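Local coordinates for protein ABC-type amino acid transport system, permease component (PDB 4YMU) that probably moves amino acids across the cell membrane as the permease component of an ABC transporter, and holds arginine in a pocket among its helices, at residues V30-L35 against A94-S99; Q112-G117 against P139-N144; E152-L157 against T202-L207. All blocks are in the same frame, centred on the assembly; numbering follows the deposited sequence.

Interaction 1 of 3, residues V30-L35 against A94-S99. With ARG (arginine), chain I.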
loop_
_atom_site.group_PDB
_atom_site.type_symbol
_atom_site.label_atom_id
_atom_site.label_comp_id
_atom_site.label_asym_id
_atom_site.label_seq_id
_atom_site.Cartn_x
_atom_site.Cartn_y
_atom_site.Cartn_z
ATOM N N VAL C 30 29.332 0.923 0.133
ATOM C CA VAL C 30 28.040 0.284 -0.042
ATOM C C VAL C 30 28.188 -1.238 -0.088
ATOM O O VAL C 30 27.416 -1.947 0.558
ATOM C CB VAL C 30 27.312 0.809 -1.286
ATOM C CG1 VAL C 30 26.089 -0.038 -1.573
ATOM C CG2 VAL C 30 26.910 2.268 -1.075
ATOM N N THR C 31 29.165 -1.731 -0.849
ATOM C CA THR C 31 29.447 -3.165 -0.898
ATOM C C THR C 31 29.677 -3.742 0.493
ATOM O O THR C 31 29.085 -4.755 0.862
ATOM C CB THR C 31 30.672 -3.484 -1.759
ATOM O OG1 THR C 31 30.336 -3.344 -3.141
ATOM C CG2 THR C 31 31.124 -4.910 -1.522
ATOM N N ILE C 32 30.525 -3.072 1.265
ATOM C CA ILE C 32 30.843 -3.502 2.618
ATOM C C ILE C 32 29.637 -3.292 3.523
ATOM O O ILE C 32 29.341 -4.128 4.375
ATOM C CB ILE C 32 32.082 -2.737 3.170
ATOM C CG1 ILE C 32 33.369 -3.266 2.518
ATOM C CG2 ILE C 32 32.188 -2.887 4.673
ATOM C CD1 ILE C 32 34.587 -2.431 2.803
ATOM N N GLY C 33 28.933 -2.183 3.311
ATOM C CA GLY C 33 27.749 -1.853 4.093
ATOM C C GLY C 33 26.618 -2.862 3.936
ATOM O O GLY C 33 25.772 -3.007 4.821
ATOM N N VAL C 34 26.609 -3.555 2.801
ATOM C CA VAL C 34 25.616 -4.581 2.531
ATOM C C VAL C 34 25.950 -5.850 3.307
ATOM O O VAL C 34 25.103 -6.382 4.028
ATOM C CB VAL C 34 25.539 -4.903 1.026
ATOM C CG1 VAL C 34 24.890 -6.259 0.795
ATOM C CG2 VAL C 34 24.781 -3.808 0.293
ATOM N N LEU C 35 27.187 -6.324 3.162
ATOM C CA LEU C 35 27.636 -7.527 3.861
ATOM C C LEU C 35 27.500 -7.337 5.358
ATOM O O LEU C 35 27.010 -8.210 6.071
ATOM C CB LEU C 35 29.089 -7.849 3.528
ATOM C CG LEU C 35 29.342 -8.821 2.378
ATOM C CD1 LEU C 35 28.728 -8.296 1.088
ATOM C CD2 LEU C 35 30.824 -9.072 2.216
ATOM N N ALA C 94 33.315 4.829 7.633
ATOM C CA ALA C 94 32.182 5.578 8.133
ATOM C C ALA C 94 30.952 5.303 7.266
ATOM O O ALA C 94 29.883 4.955 7.775
ATOM C CB ALA C 94 32.509 7.056 8.175
ATOM N N LEU C 95 31.127 5.458 5.955
ATOM C CA LEU C 95 30.072 5.228 4.984
ATOM C C LEU C 95 29.563 3.782 5.032
ATOM O O LEU C 95 28.360 3.553 5.015
ATOM C CB LEU C 95 30.571 5.550 3.580
ATOM C CG LEU C 95 30.843 7.010 3.262
ATOM C CD1 LEU C 95 31.140 7.157 1.790
ATOM C CD2 LEU C 95 29.648 7.853 3.640
ATOM N N ALA C 96 30.474 2.815 5.097
ATOM C CA ALA C 96 30.080 1.414 5.176
ATOM C C ALA C 96 29.281 1.122 6.442
ATOM O O ALA C 96 28.372 0.298 6.424
ATOM C CB ALA C 96 31.278 0.490 5.073
ATOM N N ILE C 97 29.636 1.767 7.548
ATOM C CA ILE C 97 28.899 1.546 8.794
ATOM C C ILE C 97 27.489 2.148 8.697
ATOM O O ILE C 97 26.469 1.463 8.955
ATOM C CB ILE C 97 29.683 2.089 10.013
ATOM C CG1 ILE C 97 30.755 1.084 10.458
ATOM C CG2 ILE C 97 28.768 2.409 11.168
ATOM C CD1 ILE C 97 31.902 1.736 11.263
ATOM N N ASN C 98 27.435 3.421 8.305
ATOM C CA ASN C 98 26.161 4.117 8.122
ATOM C C ASN C 98 25.215 3.291 7.220
ATOM O O ASN C 98 24.068 2.934 7.593
ATOM C CB ASN C 98 26.452 5.501 7.532
ATOM C CG ASN C 98 25.212 6.365 7.392
ATOM O OD1 ASN C 98 24.692 6.541 6.290
ATOM N ND2 ASN C 98 24.733 6.915 8.503
ATOM N N SER C 99 25.751 2.935 6.057
ATOM C CA SER C 99 25.051 2.128 5.091
ATOM C C SER C 99 24.666 0.793 5.693
ATOM O O SER C 99 23.635 0.254 5.344
ATOM C CB SER C 99 25.890 1.903 3.836
ATOM O OG SER C 99 25.144 1.173 2.871
HETATM N N ARG I . 22.636 12.658 5.557
HETATM C CA ARG I . 21.743 11.984 6.500
HETATM C C ARG I . 22.443 11.637 7.803
HETATM O O ARG I . 21.794 11.210 8.767
HETATM C CB ARG I . 21.180 10.697 5.903
HETATM C CG ARG I . 22.179 9.582 5.742
HETATM C CD ARG I . 21.555 8.452 4.940
HETATM N NE ARG I . 22.382 7.253 4.924
HETATM C CZ ARG I . 22.166 6.209 4.136
HETATM N NH1 ARG I . 22.974 5.158 4.191
HETATM N NH2 ARG I . 21.145 6.219 3.285
HETATM O OXT ARG I . 23.665 11.752 7.901
#
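The side-chain oxygen of N98 is gripped by two donors of the bound arginine: OD1 lies 2.8 Å from its NE and 3.0 Å from its NH1. CG stands anti to the backbone N (chi1 -176°), which carries the amide off the helix on the flank next to the ligand. An alanine here would probably leave NE without this acceptor and deprive NH1 of one of its partners.

The face of 94-99 turned to 30-35 is built from small residues. Both segments are helical, and they run in the same general direction, crossing at -41°, with the axes of the short segments 7.4 Å apart at closest approach. G33 makes this closeness possible. Its CA rests 3.2 Å from the carbonyl O of A96, a CA-H...O contact with an angle of 120° at the hydrogen, and a beta carbon at G33 would fall 2.7 Å from S99 CB, a clash. Beside it, the CB methyl of A96 meets the CG2 methyl of I32 at 3.5 Å. At the other end S99 lies beside V30, its OG 4.2 Å from V30 CA. That hydroxyl has its polar partner in E152 of helix 129-160, with which OG forms a hydrogen bond. M156 of the same helix packs on both V30 and S99, and so closes one side of the pair.

No hydrogen bond joins the two segments directly. Contact of small groups, with one weak C-H...O interaction, accompanies the close approach of helices 12-44 and 87-112, the first predicted to span the membrane, whereas the polar side chains of N98 and S99 are committed to the arginine and to a glutamate that also binds it. Helix contact and ligand recognition thus draw on adjacent residues of one turn.

Interaction 2 of 3, residues Q112-G117 against P139-N144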
loop_
_atom_site.group_PDB
_atom_site.type_symbol
_atom_site.label_atom_id
_atom_site.label_comp_id
_atom_site.label_asym_id
_atom_site.label_seq_id
_atom_site.Cartn_x
_atom_site.Cartn_y
_atom_site.Cartn_z
ATOM N N GLN C 112 9.452 -8.184 5.604
ATOM C CA GLN C 112 8.133 -7.855 6.144
ATOM C C GLN C 112 7.105 -7.550 5.040
ATOM O O GLN C 112 5.894 -7.572 5.273
ATOM C CB GLN C 112 8.262 -6.645 7.072
ATOM C CG GLN C 112 7.087 -6.386 7.995
ATOM C CD GLN C 112 6.766 -4.894 8.081
ATOM O OE1 GLN C 112 7.667 -4.054 8.212
ATOM N NE2 GLN C 112 5.477 -4.555 7.974
ATOM N N ALA C 113 7.589 -7.310 3.828
ATOM C CA ALA C 113 6.727 -6.844 2.756
ATOM C C ALA C 113 6.168 -7.961 1.895
ATOM O O ALA C 113 5.269 -7.721 1.109
ATOM C CB ALA C 113 7.443 -5.841 1.891
ATOM N N VAL C 114 6.700 -9.173 1.998
ATOM C CA VAL C 114 6.072 -10.262 1.256
ATOM C C VAL C 114 4.775 -10.652 1.977
ATOM O O VAL C 114 4.750 -10.738 3.214
ATOM C CB VAL C 114 7.024 -11.479 1.022
ATOM C CG1 VAL C 114 8.385 -11.196 1.570
ATOM C CG2 VAL C 114 6.457 -12.755 1.615
ATOM N N ASP C 115 3.702 -10.850 1.210
ATOM C CA ASP C 115 2.383 -11.129 1.797
ATOM C C ASP C 115 2.476 -12.286 2.770
ATOM O O ASP C 115 2.950 -13.351 2.396
ATOM C CB ASP C 115 1.391 -11.505 0.709
ATOM C CG ASP C 115 -0.032 -11.621 1.232
ATOM O OD1 ASP C 115 -0.895 -10.805 0.826
ATOM O OD2 ASP C 115 -0.306 -12.563 2.011
ATOM N N PRO C 116 1.994 -12.088 4.012
ATOM C CA PRO C 116 2.063 -13.080 5.106
ATOM C C PRO C 116 1.325 -14.389 4.777
ATOM O O PRO C 116 1.498 -15.423 5.441
ATOM C CB PRO C 116 1.408 -12.370 6.294
ATOM C CG PRO C 116 0.647 -11.196 5.685
ATOM C CD PRO C 116 1.331 -10.835 4.416
ATOM N N GLY C 117 0.492 -14.335 3.747
ATOM C CA GLY C 117 -0.200 -15.514 3.270
ATOM C C GLY C 117 0.810 -16.543 2.803
ATOM O O GLY C 117 0.615 -17.737 2.999
ATOM N N PRO C 139 13.294 -15.941 -1.222
ATOM C CA PRO C 139 13.386 -15.625 -2.655
ATOM C C PRO C 139 12.567 -14.406 -3.071
ATOM O O PRO C 139 12.947 -13.728 -4.030
ATOM C CB PRO C 139 12.786 -16.866 -3.323
ATOM C CG PRO C 139 13.068 -17.986 -2.360
ATOM C CD PRO C 139 12.931 -17.360 -0.995
ATOM N N GLN C 140 11.489 -14.116 -2.348
ATOM C CA GLN C 140 10.584 -13.012 -2.709
ATOM C C GLN C 140 11.035 -11.723 -2.019
ATOM O O GLN C 140 10.988 -10.615 -2.600
ATOM C CB GLN C 140 9.124 -13.370 -2.347
ATOM C CG GLN C 140 8.581 -14.591 -3.107
ATOM C CD GLN C 140 7.146 -14.933 -2.744
ATOM O OE1 GLN C 140 6.214 -14.174 -3.034
ATOM N NE2 GLN C 140 6.963 -16.074 -2.084
ATOM N N ALA C 141 11.472 -11.887 -0.771
ATOM C CA ALA C 141 12.058 -10.788 -0.015
ATOM C C ALA C 141 13.181 -10.210 -0.846
ATOM O O ALA C 141 13.254 -8.999 -1.010
ATOM C CB ALA C 141 12.595 -11.261 1.338
ATOM N N ILE C 142 14.004 -11.087 -1.426
ATOM C CA ILE C 142 15.146 -10.652 -2.244
ATOM C C ILE C 142 14.748 -9.709 -3.376
ATOM O O ILE C 142 15.426 -8.699 -3.620
ATOM C CB ILE C 142 15.986 -11.845 -2.769
ATOM C CG1 ILE C 142 16.992 -12.284 -1.708
ATOM C CG2 ILE C 142 16.709 -11.496 -4.060
ATOM C CD1 ILE C 142 17.352 -13.745 -1.821
ATOM N N LYS C 143 13.656 -10.031 -4.060
ATOM C CA LYS C 143 13.156 -9.155 -5.113
ATOM C C LYS C 143 12.601 -7.872 -4.521
ATOM O O LYS C 143 12.499 -6.862 -5.213
ATOM C CB LYS C 143 12.105 -9.846 -5.987
ATOM C CG LYS C 143 12.626 -11.097 -6.689
ATOM C CD LYS C 143 11.507 -11.832 -7.416
ATOM C CE LYS C 143 11.854 -13.297 -7.689
ATOM N NZ LYS C 143 10.707 -14.025 -8.333
ATOM N N ASN C 144 12.230 -7.897 -3.245
ATOM C CA ASN C 144 11.865 -6.630 -2.613
ATOM C C ASN C 144 13.101 -5.791 -2.300
ATOM O O ASN C 144 13.062 -4.561 -2.345
ATOM C CB ASN C 144 11.071 -6.843 -1.325
ATOM C CG ASN C 144 9.683 -7.380 -1.574
ATOM O OD1 ASN C 144 9.081 -7.133 -2.624
ATOM N ND2 ASN C 144 9.146 -8.091 -0.586
#
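V114 carries the contact between the loop 112-117 and helical residues 139-144. Its CG1 methyl does most of the touching: it sits 3.9 Å from the backbone N of A141 and 4.2 Å from A141 CB. The same methyl is 3.9 Å from ND2 of N144. The side chain of N144 lies nearly perpendicular to that of V114, with its amide nitrogen also facing the backbone of the loop. Q140 completes this compact part, its CB lying 4.4 Å from V114 CB.

Toward A113 the contact becomes thinner. Its CB meets the segment at a single place, ND2 of N144 at 3.8 Å, and the residue is otherwise largely on the surface. D115 is exposed as well and directs its carboxylate away from 139-144. Its OD2 accepts from the backbone N of G117 at 2.6 Å through the anti lone pair, a capping bond at the turn into the next helix.

No hydrogen bond links the two segments themselves, but polar ends of the helical residues reach the helices on either flank of the loop. N144 ND2 bonds to the carbonyl O of G110, in the last turns of helix 87-112, and Q140 NE2 to Q118 OE1 of helix 117-124; Q140 NE2 also bonds to V136 O within its own helix. The loop is therefore laid on helix 129-160 where helix 87-112 gives way to 117-124, a short helix consistent with the coupling helix of this permease family; nearby, D115, Q140 and K143 pack against another protein chain.

Interaction 3 of 3, residues E152-L157 against T202-L207. With ARG (arginine), chain I.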
loop_
_atom_site.group_PDB
_atom_site.type_symbol
_atom_site.label_atom_id
_atom_site.label_comp_id
_atom_site.label_asym_id
_atom_site.label_seq_id
_atom_site.Cartn_x
_atom_site.Cartn_y
_atom_site.Cartn_z
ATOM N N GLU C 152 19.864 2.634 -2.430
ATOM C CA GLU C 152 20.762 3.009 -1.355
ATOM C C GLU C 152 22.050 3.562 -1.946
ATOM O O GLU C 152 22.511 4.629 -1.553
ATOM C CB GLU C 152 21.020 1.815 -0.433
ATOM C CG GLU C 152 22.253 1.933 0.467
ATOM C CD GLU C 152 22.080 2.886 1.651
ATOM O OE1 GLU C 152 21.105 3.673 1.689
ATOM O OE2 GLU C 152 22.936 2.828 2.564
ATOM N N PHE C 153 22.590 2.837 -2.921
ATOM C CA PHE C 153 23.780 3.239 -3.649
ATOM C C PHE C 153 23.638 4.646 -4.212
ATOM O O PHE C 153 24.527 5.472 -4.050
ATOM C CB PHE C 153 24.033 2.256 -4.792
ATOM C CG PHE C 153 25.176 2.640 -5.692
ATOM C CD1 PHE C 153 24.963 3.433 -6.813
ATOM C CD2 PHE C 153 26.468 2.213 -5.413
ATOM C CE1 PHE C 153 26.014 3.788 -7.643
ATOM C CE2 PHE C 153 27.522 2.557 -6.239
ATOM C CZ PHE C 153 27.295 3.348 -7.359
ATOM N N ILE C 154 22.523 4.919 -4.878
ATOM C CA ILE C 154 22.326 6.233 -5.484
ATOM C C ILE C 154 22.389 7.323 -4.419
ATOM O O ILE C 154 23.022 8.359 -4.619
ATOM C CB ILE C 154 20.985 6.318 -6.252
ATOM C CG1 ILE C 154 20.994 5.370 -7.457
ATOM C CG2 ILE C 154 20.693 7.749 -6.692
ATOM C CD1 ILE C 154 19.715 5.394 -8.262
ATOM N N VAL C 155 21.762 7.065 -3.276
ATOM C CA VAL C 155 21.743 8.019 -2.176
ATOM C C VAL C 155 23.159 8.222 -1.614
ATOM O O VAL C 155 23.563 9.348 -1.285
ATOM C CB VAL C 155 20.818 7.534 -1.052
ATOM C CG1 VAL C 155 20.969 8.403 0.183
ATOM C CG2 VAL C 155 19.384 7.554 -1.523
ATOM N N MET C 156 23.908 7.127 -1.524
ATOM C CA MET C 156 25.242 7.155 -0.967
ATOM C C MET C 156 26.241 7.924 -1.827
ATOM O O MET C 156 27.242 8.390 -1.311
ATOM C CB MET C 156 25.735 5.732 -0.719
ATOM C CG MET C 156 25.114 5.086 0.498
ATOM S SD MET C 156 25.604 5.906 2.034
ATOM C CE MET C 156 27.135 5.032 2.337
ATOM N N LEU C 157 25.976 8.039 -3.128
ATOM C CA LEU C 157 26.807 8.854 -4.018
ATOM C C LEU C 157 26.775 10.284 -3.526
ATOM O O LEU C 157 27.816 10.914 -3.325
ATOM C CB LEU C 157 26.297 8.803 -5.458
ATOM C CG LEU C 157 26.665 7.545 -6.247
ATOM C CD1 LEU C 157 26.196 7.661 -7.686
ATOM C CD2 LEU C 157 28.169 7.296 -6.195
ATOM N N THR C 202 21.579 9.002 -14.404
ATOM C CA THR C 202 22.033 7.768 -15.035
ATOM C C THR C 202 21.657 6.544 -14.199
ATOM O O THR C 202 20.934 5.647 -14.668
ATOM C CB THR C 202 23.557 7.781 -15.263
ATOM O OG1 THR C 202 23.903 8.875 -16.119
ATOM C CG2 THR C 202 24.022 6.481 -15.891
ATOM N N PHE C 203 22.120 6.526 -12.952
ATOM C CA PHE C 203 21.879 5.371 -12.090
ATOM C C PHE C 203 20.399 5.168 -11.741
ATOM O O PHE C 203 19.965 4.040 -11.515
ATOM C CB PHE C 203 22.722 5.442 -10.820
ATOM C CG PHE C 203 24.185 5.162 -11.041
ATOM C CD1 PHE C 203 24.602 3.976 -11.629
ATOM C CD2 PHE C 203 25.156 6.066 -10.609
ATOM C CE1 PHE C 203 25.966 3.705 -11.814
ATOM C CE2 PHE C 203 26.521 5.801 -10.782
ATOM C CZ PHE C 203 26.926 4.618 -11.384
ATOM N N SER C 204 19.634 6.256 -11.692
ATOM C CA SER C 204 18.204 6.177 -11.420
ATOM C C SER C 204 17.476 5.488 -12.565
ATOM O O SER C 204 16.619 4.612 -12.353
ATOM C CB SER C 204 17.631 7.576 -11.230
ATOM O OG SER C 204 17.766 8.005 -9.888
ATOM N N LYS C 205 17.809 5.920 -13.777
ATOM C CA LYS C 205 17.307 5.305 -14.993
ATOM C C LYS C 205 17.608 3.808 -15.003
ATOM O O LYS C 205 16.689 2.975 -15.121
ATOM C CB LYS C 205 17.900 6.006 -16.221
ATOM C CG LYS C 205 17.724 5.270 -17.541
ATOM C CD LYS C 205 19.051 5.143 -18.293
ATOM C CE LYS C 205 19.452 6.482 -18.936
ATOM N NZ LYS C 205 20.590 6.368 -19.900
ATOM N N LEU C 206 18.850 3.452 -14.797
ATOM C CA LEU C 206 19.172 2.056 -14.772
ATOM C C LEU C 206 18.355 1.311 -13.750
ATOM O O LEU C 206 17.804 0.277 -14.055
ATOM C CB LEU C 206 20.646 1.862 -14.500
ATOM C CG LEU C 206 21.449 1.917 -15.788
ATOM C CD1 LEU C 206 22.411 3.089 -15.780
ATOM C CD2 LEU C 206 22.185 0.608 -15.968
ATOM N N LEU C 207 18.281 1.824 -12.536
ATOM C CA LEU C 207 17.689 1.054 -11.474
ATOM C C LEU C 207 16.235 0.748 -11.746
ATOM O O LEU C 207 15.822 -0.393 -11.637
ATOM C CB LEU C 207 17.824 1.809 -10.167
ATOM C CG LEU C 207 16.723 1.762 -9.126
ATOM C CD1 LEU C 207 16.915 0.631 -8.149
ATOM C CD2 LEU C 207 16.646 3.072 -8.390
HETATM N N ARG I . 22.636 12.658 5.557
HETATM C CA ARG I . 21.743 11.984 6.500
HETATM C C ARG I . 22.443 11.637 7.803
HETATM O O ARG I . 21.794 11.210 8.767
HETATM C CB ARG I . 21.180 10.697 5.903
HETATM C CG ARG I . 22.179 9.582 5.742
HETATM C CD ARG I . 21.555 8.452 4.940
HETATM N NE ARG I . 22.382 7.253 4.924
HETATM C CZ ARG I . 22.166 6.209 4.136
HETATM N NH1 ARG I . 22.974 5.158 4.191
HETATM N NH2 ARG I . 21.145 6.219 3.285
HETATM O OXT ARG I . 23.665 11.752 7.901
#
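F153 drives its ring edge into the face of F203, in a T-shaped aromatic pair with planes at 83° and centroids 5.1 Å apart. CE1 of F153 stands 3.7 Å above the F203 plane, over the ring centre. CG of F153 is anti to the backbone N (chi1 175°), which starts its ring toward the partner helix. L157 adds an aliphatic contact to the same phenylalanine, its CD1 methyl 3.5 Å from F203 CD2, where the two side chains cross at about a right angle.

I154 works against backbone as well as side chains. Its CD1 methyl touches F203 O and S204 N, each at 3.5 Å, and reaches CD2 of L207, while CG1 lies against F203 CB; the side chains of I154 and F203 run past one another in opposing senses. The segments are antiparallel, at 176°, and no hydrogen bond joins them; the side chains that meet are mainly aliphatic and aromatic.

The other flank of 152-157 belongs to the ligand. E152 receives two hydrogen bonds from the arginine guanidinium, NH2 to OE1 at 3.0 Å and NH1 to OE2 at 2.8 Å, and M156 SD and V155 CG1 lie close by.

Helix 129-160 is thus sandwiched: helix 186-214 packs on the flank of F153, I154 and L157, L157 also meets T22 and T26 of helix 12-44, and E152 and M156 touch helix 87-112.

In the fold
Along the chain the three contacts follow in series, and helices 12-44, 87-112, 129-160 and 186-214 supply most of their segments. Interactions 1 and 3, with centres about 15 Å apart, are in direct touch and contribute N98 and E152 to an arginine pocket that the second subunit also helps to form. Interaction 2 lies apart, its centre about 23 Å from that of interaction 1 and about 22 Å from that of interaction 3, yet it uses the same helix 129-160 as interaction 3. One long helix therefore runs from the region touching another protein chain to the arginine site.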